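Local coordinates for protein polycyclic ketone monooxygenase (Myceliophthora thermophila, PDB 5MQ6) that inserts a single oxygen atom beside the carbonyl of ketones, polycyclic ones above all, to give esters or lactones, using FAD and NADPH, at residues F42-E47 and L226-V231; G242-T247 and L472-G477. All blocks are in the same frame, centred on the assembly; numbering follows the deposited sequence.

Contact 1 (F42-E47 and L226-V231); sequences FIRLKE and LTNPQV. With NDP (NADPH dihydro-nicotinamide-adenine-dinucleotide phosphate), chain C.
Ile43 and Val231 pair in a short two-stranded antiparallel ribbon, in which strand 42-44 from the N-terminal part of the chain lies along the start of strand 230-232, beside the NADPH. They form a hydrogen-bonded pair: Ile43 N donates to Val231 O at 2.9 Å, and Val231 N returns a bond to Ile43 O. Beyond the non-hydrogen-bonded pair Arg44 and Gln230, Leu45 N reaches Pro229 O at 3.0 Å, and a water that accepts from Lys46 N donates to the same carbonyl. Gln230 lays its amide over the ring of Phe42. Its CG sits between the backbone N and the carbonyl carbon (chi1 56°), and the chain runs on extended until NE2 lies 3.3 Å above the centre of the Phe42 ring, with amide and ring planes 29° apart. That ring in turn meets the adenine edge-on, Phe42 CE1 lying 3.4 Å from N7A of the NADPH. Apolar contacts finish the ribbon: Leu45 CD1 packs on Val231 CG1 at 3.7 Å, the two side chains crossing at about a right angle, whereas Ile43 and Val231 lie side by side. The arrangement is an antiparallel pairing outside the main sheets that places Phe42 at the adenine of the NADPH pocket.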
loop_
_atom_site.group_PDB
_atom_site.type_symbol
_atom_site.label_atom_id
_atom_site.label_comp_id
_atom_site.label_asym_id
_atom_site.label_seq_id
_atom_site.Cartn_x
_atom_site.Cartn_y
_atom_site.Cartn_z
ATOM N N PHE A 42 13.545 -5.744 -10.956
ATOM C CA PHE A 42 13.665 -4.972 -9.714
ATOM C C PHE A 42 14.351 -5.842 -8.711
ATOM O O PHE A 42 14.330 -7.036 -8.826
ATOM C CB PHE A 42 12.293 -4.525 -9.141
ATOM C CG PHE A 42 11.507 -3.589 -10.083
ATOM C CD1 PHE A 42 12.036 -2.358 -10.472
ATOM C CD2 PHE A 42 10.248 -3.973 -10.598
ATOM C CE1 PHE A 42 11.328 -1.506 -11.353
ATOM C CE2 PHE A 42 9.536 -3.135 -11.478
ATOM C CZ PHE A 42 10.069 -1.897 -11.869
ATOM N N ILE A 43 14.998 -5.222 -7.744
ATOM C CA ILE A 43 15.526 -5.932 -6.602
ATOM C C ILE A 43 15.246 -5.090 -5.384
ATOM O O ILE A 43 15.262 -3.838 -5.468
ATOM C CB ILE A 43 17.029 -6.325 -6.735
ATOM C CG1 ILE A 43 17.570 -6.954 -5.431
ATOM C CG2 ILE A 43 17.925 -5.168 -7.173
ATOM C CD1 ILE A 43 18.903 -7.621 -5.652
ATOM N N ARG A 44 14.960 -5.752 -4.263
ATOM C CA ARG A 44 14.850 -5.020 -3.025
ATOM C C ARG A 44 16.185 -4.368 -2.670
ATOM O O ARG A 44 17.281 -4.984 -2.740
ATOM C CB ARG A 44 14.421 -5.890 -1.852
ATOM C CG ARG A 44 13.148 -6.664 -2.056
ATOM C CD ARG A 44 13.077 -7.752 -0.984
ATOM N NE ARG A 44 11.735 -8.309 -0.934
ATOM C CZ ARG A 44 11.232 -9.186 -1.813
ATOM N NH1 ARG A 44 11.970 -9.627 -2.835
ATOM N NH2 ARG A 44 9.977 -9.619 -1.677
ATOM N N LEU A 45 16.072 -3.127 -2.241
ATOM C CA LEU A 45 17.207 -2.344 -1.781
ATOM C C LEU A 45 18.031 -3.130 -0.753
ATOM O O LEU A 45 19.255 -3.291 -0.931
ATOM C CB LEU A 45 16.725 -1.015 -1.178
ATOM C CG LEU A 45 17.667 0.183 -1.146
ATOM C CD1 LEU A 45 18.453 0.368 -2.467
ATOM C CD2 LEU A 45 16.880 1.452 -0.761
ATOM N N LYS A 46 17.343 -3.650 0.280
ATOM C CA LYS A 46 18.007 -4.415 1.307
ATOM C C LYS A 46 18.641 -5.744 0.821
ATOM O O LYS A 46 19.474 -6.254 1.527
ATOM C CB LYS A 46 17.052 -4.717 2.454
ATOM C CG LYS A 46 16.093 -5.830 2.121
ATOM C CD LYS A 46 15.088 -6.013 3.216
ATOM C CE LYS A 46 14.028 -7.005 2.758
ATOM N NZ LYS A 46 13.235 -7.308 3.961
ATOM N N GLU A 47 18.244 -6.300 -0.327
ATOM C CA GLU A 47 18.986 -7.436 -0.951
ATOM C C GLU A 47 20.035 -7.146 -2.066
ATOM O O GLU A 47 20.462 -8.094 -2.754
ATOM C CB GLU A 47 17.994 -8.421 -1.513
ATOM C CG GLU A 47 17.301 -9.220 -0.425
ATOM C CD GLU A 47 16.063 -9.925 -0.936
ATOM O OE1 GLU A 47 15.808 -9.940 -2.185
ATOM O OE2 GLU A 47 15.344 -10.461 -0.060
ATOM N N LEU A 226 3.273 -1.773 0.863
ATOM C CA LEU A 226 4.341 -0.973 0.165
ATOM C C LEU A 226 5.434 -0.686 1.212
ATOM O O LEU A 226 5.502 0.413 1.824
ATOM C CB LEU A 226 3.742 0.281 -0.476
ATOM C CG LEU A 226 2.690 -0.045 -1.606
ATOM C CD1 LEU A 226 1.647 1.086 -1.776
ATOM C CD2 LEU A 226 3.357 -0.402 -2.929
ATOM N N THR A 227 6.244 -1.727 1.446
ATOM C CA THR A 227 7.051 -1.885 2.673
ATOM C C THR A 227 8.542 -2.015 2.449
ATOM O O THR A 227 9.318 -1.709 3.321
ATOM C CB THR A 227 6.547 -3.130 3.464
ATOM O OG1 THR A 227 6.468 -4.286 2.594
ATOM C CG2 THR A 227 5.094 -2.783 4.061
ATOM N N ASN A 228 8.917 -2.433 1.248
ATOM C CA ASN A 228 10.280 -2.850 0.930
ATOM C C ASN A 228 10.715 -2.082 -0.275
ATOM O O ASN A 228 10.349 -2.482 -1.406
ATOM C CB ASN A 228 10.231 -4.333 0.618
ATOM C CG ASN A 228 10.027 -5.140 1.887
ATOM O OD1 ASN A 228 8.871 -5.373 2.372
ATOM N ND2 ASN A 228 11.153 -5.511 2.481
ATOM N N PRO A 229 11.434 -0.970 -0.063
ATOM C CA PRO A 229 11.842 -0.124 -1.200
ATOM C C PRO A 229 12.603 -0.956 -2.212
ATOM O O PRO A 229 13.493 -1.698 -1.798
ATOM C CB PRO A 229 12.774 0.911 -0.570
ATOM C CG PRO A 229 12.474 0.892 0.857
ATOM C CD PRO A 229 12.025 -0.491 1.187
ATOM N N GLN A 230 12.269 -0.827 -3.516
ATOM C CA GLN A 230 13.039 -1.483 -4.569
ATOM C C GLN A 230 13.782 -0.491 -5.399
ATOM O O GLN A 230 13.540 0.726 -5.338
ATOM C CB GLN A 230 12.129 -2.303 -5.494
ATOM C CG GLN A 230 10.974 -1.481 -6.126
ATOM C CD GLN A 230 10.140 -2.284 -7.106
ATOM O OE1 GLN A 230 9.962 -3.512 -6.975
ATOM N NE2 GLN A 230 9.595 -1.584 -8.095
ATOM N N VAL A 231 14.702 -1.043 -6.175
ATOM C CA VAL A 231 15.422 -0.322 -7.235
ATOM C C VAL A 231 15.488 -1.194 -8.463
ATOM O O VAL A 231 15.498 -2.446 -8.377
ATOM C CB VAL A 231 16.845 0.098 -6.850
ATOM C CG1 VAL A 231 16.760 1.029 -5.666
ATOM C CG2 VAL A 231 17.712 -1.115 -6.544
HETATM P PA NDP C . 5.949 3.673 -7.959
HETATM O O1A NDP C . 6.308 2.147 -8.008
HETATM O O2A NDP C . 4.537 4.188 -8.090
HETATM O O5B NDP C . 6.934 4.405 -8.996
HETATM C C5B NDP C . 8.243 3.953 -9.273
HETATM C C4B NDP C . 8.647 4.761 -10.490
HETATM O O4B NDP C . 9.982 4.378 -10.915
HETATM C C3B NDP C . 7.685 4.532 -11.660
HETATM O O3B NDP C . 7.304 5.807 -12.210
HETATM C C2B NDP C . 8.538 3.663 -12.558
HETATM O O2B NDP C . 8.159 3.700 -13.965
HETATM C C1B NDP C . 9.932 4.190 -12.296
HETATM N N9A NDP C . 10.943 3.234 -12.751
HETATM C C8A NDP C . 11.060 1.903 -12.440
HETATM N N7A NDP C . 12.103 1.346 -13.086
HETATM C C5A NDP C . 12.626 2.365 -13.813
HETATM C C6A NDP C . 13.732 2.470 -14.757
HETATM N N6A NDP C . 14.441 1.376 -15.004
HETATM N N1A NDP C . 13.970 3.676 -15.315
HETATM C C2A NDP C . 13.224 4.798 -15.061
HETATM N N3A NDP C . 12.175 4.798 -14.222
HETATM C C4A NDP C . 11.866 3.606 -13.602
HETATM O O3 NDP C . 6.456 4.302 -6.584
HETATM P PN NDP C . 6.004 5.657 -5.771
HETATM O O1N NDP C . 6.949 5.697 -4.528
HETATM O O2N NDP C . 6.011 6.875 -6.667
HETATM O O5D NDP C . 4.478 5.381 -5.306
HETATM C C5D NDP C . 4.191 4.126 -4.602
HETATM C C4D NDP C . 2.828 4.166 -3.934
HETATM O O4D NDP C . 2.834 5.078 -2.813
HETATM C C3D NDP C . 1.811 4.833 -4.862
HETATM O O3D NDP C . 1.442 4.092 -6.087
HETATM C C2D NDP C . 0.725 5.290 -3.865
HETATM O O2D NDP C . -0.111 4.165 -3.437
HETATM C C1D NDP C . 1.601 5.898 -2.770
HETATM P P2B NDP C . 7.085 2.618 -14.520
HETATM O O1X NDP C . 7.552 1.277 -13.937
HETATM O O2X NDP C . 7.215 2.555 -16.026
HETATM O O3X NDP C . 5.691 3.140 -14.141
HETATM O O HOH W 1 14.440 -3.115 0.446
#

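Contact 2 (G242-T247 and L472-G477); sequences GPVFHT and LVLSTG. With NDP (NADPH dihydro-nicotinamide-adenine-dinucleotide phosphate), chain C.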
loop_
_atom_site.group_PDB
_atom_site.type_symbol
_atom_site.label_atom_id
_atom_site.label_comp_id
_atom_site.label_asym_id
_atom_site.label_seq_id
_atom_site.Cartn_x
_atom_site.Cartn_y
_atom_site.Cartn_z
ATOM N N GLY A 242 28.317 9.773 -6.609
ATOM C CA GLY A 242 27.667 10.804 -5.767
ATOM C C GLY A 242 26.687 10.193 -4.742
ATOM O O GLY A 242 26.375 9.001 -4.814
ATOM N N PRO A 243 26.225 10.988 -3.766
ATOM C CA PRO A 243 25.228 10.524 -2.812
ATOM C C PRO A 243 23.896 10.030 -3.506
ATOM O O PRO A 243 23.379 10.638 -4.446
ATOM C CB PRO A 243 25.019 11.732 -1.870
ATOM C CG PRO A 243 25.939 12.814 -2.268
ATOM C CD PRO A 243 26.735 12.332 -3.468
ATOM N N VAL A 244 23.395 8.883 -3.076
ATOM C CA VAL A 244 22.220 8.229 -3.610
ATOM C C VAL A 244 21.370 7.888 -2.379
ATOM O O VAL A 244 21.924 7.514 -1.295
ATOM C CB VAL A 244 22.492 6.889 -4.281
ATOM C CG1 VAL A 244 21.286 6.429 -5.080
ATOM C CG2 VAL A 244 23.639 6.974 -5.197
ATOM N N PHE A 245 20.045 7.975 -2.563
ATOM C CA PHE A 245 19.126 7.577 -1.555
ATOM C C PHE A 245 17.774 7.310 -2.171
ATOM O O PHE A 245 17.515 7.751 -3.284
ATOM C CB PHE A 245 19.033 8.589 -0.392
ATOM C CG PHE A 245 18.791 9.995 -0.794
ATOM C CD1 PHE A 245 17.501 10.486 -0.915
ATOM C CD2 PHE A 245 19.867 10.855 -1.004
ATOM C CE1 PHE A 245 17.288 11.801 -1.261
ATOM C CE2 PHE A 245 19.664 12.145 -1.357
ATOM C CZ PHE A 245 18.371 12.635 -1.485
ATOM N N HIS A 246 16.959 6.526 -1.459
ATOM C CA HIS A 246 15.607 6.209 -1.914
ATOM C C HIS A 246 14.673 7.174 -1.198
ATOM O O HIS A 246 14.943 7.637 -0.112
ATOM C CB HIS A 246 15.308 4.704 -1.703
ATOM C CG HIS A 246 14.091 4.179 -2.426
ATOM N ND1 HIS A 246 12.812 4.507 -2.052
ATOM C CD2 HIS A 246 13.956 3.238 -3.395
ATOM C CE1 HIS A 246 11.936 3.877 -2.817
ATOM N NE2 HIS A 246 12.601 3.077 -3.629
ATOM N N THR A 247 13.597 7.576 -1.842
ATOM C CA THR A 247 12.655 8.502 -1.235
ATOM C C THR A 247 12.068 7.993 0.075
ATOM O O THR A 247 11.657 8.759 0.982
ATOM C CB THR A 247 11.491 8.754 -2.248
ATOM O OG1 THR A 247 10.892 7.514 -2.697
ATOM C CG2 THR A 247 12.042 9.429 -3.502
ATOM N N LEU A 472 21.771 11.593 -6.600
ATOM C CA LEU A 472 20.743 10.754 -7.240
ATOM C C LEU A 472 19.663 10.314 -6.249
ATOM O O LEU A 472 19.951 9.726 -5.188
ATOM C CB LEU A 472 21.373 9.539 -7.874
ATOM C CG LEU A 472 20.427 8.537 -8.579
ATOM C CD1 LEU A 472 19.745 9.067 -9.830
ATOM C CD2 LEU A 472 21.154 7.274 -8.953
ATOM N N VAL A 473 18.424 10.584 -6.604
ATOM C CA VAL A 473 17.237 10.202 -5.809
ATOM C C VAL A 473 16.482 9.095 -6.514
ATOM O O VAL A 473 16.201 9.209 -7.678
ATOM C CB VAL A 473 16.258 11.393 -5.667
ATOM C CG1 VAL A 473 15.119 11.068 -4.720
ATOM C CG2 VAL A 473 16.986 12.621 -5.152
ATOM N N LEU A 474 16.200 8.017 -5.786
ATOM C CA LEU A 474 15.548 6.825 -6.290
ATOM C C LEU A 474 14.119 6.848 -5.744
ATOM O O LEU A 474 13.850 6.706 -4.550
ATOM C CB LEU A 474 16.280 5.550 -5.876
ATOM C CG LEU A 474 17.760 5.399 -6.321
ATOM C CD1 LEU A 474 18.335 4.029 -5.902
ATOM C CD2 LEU A 474 17.967 5.606 -7.816
ATOM N N SER A 475 13.211 7.148 -6.649
ATOM C CA SER A 475 11.791 7.190 -6.382
ATOM C C SER A 475 11.206 6.069 -7.241
ATOM O O SER A 475 10.292 6.280 -8.074
ATOM C CB SER A 475 11.299 8.560 -6.800
ATOM O OG SER A 475 9.963 8.529 -6.906
ATOM N N THR A 476 11.777 4.877 -7.044
ATOM C CA THR A 476 11.519 3.730 -7.863
ATOM C C THR A 476 10.578 2.727 -7.151
ATOM O O THR A 476 10.322 1.609 -7.641
ATOM C CB THR A 476 12.832 3.098 -8.277
ATOM O OG1 THR A 476 13.721 3.139 -7.163
ATOM C CG2 THR A 476 13.449 3.945 -9.402
ATOM N N GLY A 477 10.024 3.130 -6.027
ATOM C CA GLY A 477 8.890 2.431 -5.532
ATOM C C GLY A 477 9.313 1.285 -4.633
ATOM O O GLY A 477 10.423 1.305 -4.104
HETATM P PA NDP C . 5.949 3.673 -7.959
HETATM O O1A NDP C . 6.308 2.147 -8.008
HETATM O O2A NDP C . 4.537 4.188 -8.090
HETATM O O5B NDP C . 6.934 4.405 -8.996
HETATM C C5B NDP C . 8.243 3.953 -9.273
HETATM C C4B NDP C . 8.647 4.761 -10.490
HETATM O O4B NDP C . 9.982 4.378 -10.915
HETATM C C3B NDP C . 7.685 4.532 -11.660
HETATM O O3B NDP C . 7.304 5.807 -12.210
HETATM C C2B NDP C . 8.538 3.663 -12.558
HETATM O O2B NDP C . 8.159 3.700 -13.965
HETATM C C1B NDP C . 9.932 4.190 -12.296
HETATM N N9A NDP C . 10.943 3.234 -12.751
HETATM C C8A NDP C . 11.060 1.903 -12.440
HETATM N N7A NDP C . 12.103 1.346 -13.086
HETATM C C5A NDP C . 12.626 2.365 -13.813
HETATM C C6A NDP C . 13.732 2.470 -14.757
HETATM N N6A NDP C . 14.441 1.376 -15.004
HETATM N N1A NDP C . 13.970 3.676 -15.315
HETATM C C2A NDP C . 13.224 4.798 -15.061
HETATM N N3A NDP C . 12.175 4.798 -14.222
HETATM C C4A NDP C . 11.866 3.606 -13.602
HETATM O O3 NDP C . 6.456 4.302 -6.584
HETATM P PN NDP C . 6.004 5.657 -5.771
HETATM O O1N NDP C . 6.949 5.697 -4.528
HETATM O O2N NDP C . 6.011 6.875 -6.667
HETATM O O5D NDP C . 4.478 5.381 -5.306
HETATM C C5D NDP C . 4.191 4.126 -4.602
HETATM C C4D NDP C . 2.828 4.166 -3.934
HETATM O O4D NDP C . 2.834 5.078 -2.813
HETATM C C3D NDP C . 1.811 4.833 -4.862
HETATM O O3D NDP C . 1.442 4.092 -6.087
HETATM C C2D NDP C . 0.725 5.290 -3.865
HETATM O O2D NDP C . -0.111 4.165 -3.437
HETATM C C1D NDP C . 1.601 5.898 -2.770
HETATM P P2B NDP C . 7.085 2.618 -14.520
HETATM O O1X NDP C . 7.552 1.277 -13.937
HETATM O O2X NDP C . 7.215 2.555 -16.026
HETATM O O3X NDP C . 5.691 3.140 -14.141
#
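His246 has CG anti to its backbone N (chi1 -166°), and a chi2 of -71° turns the imidazole across the end of segment 472-477. There NE2 makes a weak, bent hydrogen bond to Gly477 O at 2.8 Å, near the ring plane, and another weak one to Gln230 O. Leu474 O lies 3.3 Å above one ring face, offset toward the rim, and accepts from Thr247 N. The backbones pair in parallel: Leu472 N bonds to Pro243 O, Phe245 N to Leu472 O, and Leu474 N to Phe245 O at 2.8 Å. Side chains alternate between the two sides of this ladder. On the side of Val244, Leu472 and Leu474, Val244 CG1 touches both Leu472 CD2 and Leu474 CG, 3.9 Å from the latter. On the other side Phe245 CZ touches Val473 CG2 at 3.9 Å, while Thr247 CG2 presses to 3.5 Å from Ser475 CB, a tight carbon pair. An alanine in place of His246 would probably leave Gly477 O without its imidazole donor and open a gap over Leu474 O. His246 ND1 accepts from Ala248 N, which is consistent with a neutral ring protonated at NE2, and Thr476 OG1 shares Gln230 O through a hydrogen bond. Gly477 CA lies 3.2 Å from O3, the bridging pyrophosphate oxygen of the NADPH, where a side chain would collide with O1A. The backbone bonds hold the two strands in register, and the imidazole adds a weak polar link from strand 244-246 to the loop carrying Gly477, against which the pyrophosphate rests.

In the fold
The centres of contacts 1 and 2 lie 12 Å apart, and the two are in series along the chain: strand 230-232 closes contact 1, and strand 244-246, the next strand, opens contact 2. They belong to different sheets, contact 1 to a two-stranded antiparallel ribbon and contact 2 to the edge of a five-stranded parallel sheet that also holds strands 271-275, 294-299 and 442-446. Gln230 joins them, its N 2.9 Å from Gly477 O in a probable hydrogen bond, and next to it Val231 CG1 packs on Leu474 CD1 at 3.4 Å. Both contacts touch the NADPH, so the ribbon and the Rossmann-type sheet each contribute to its pocket.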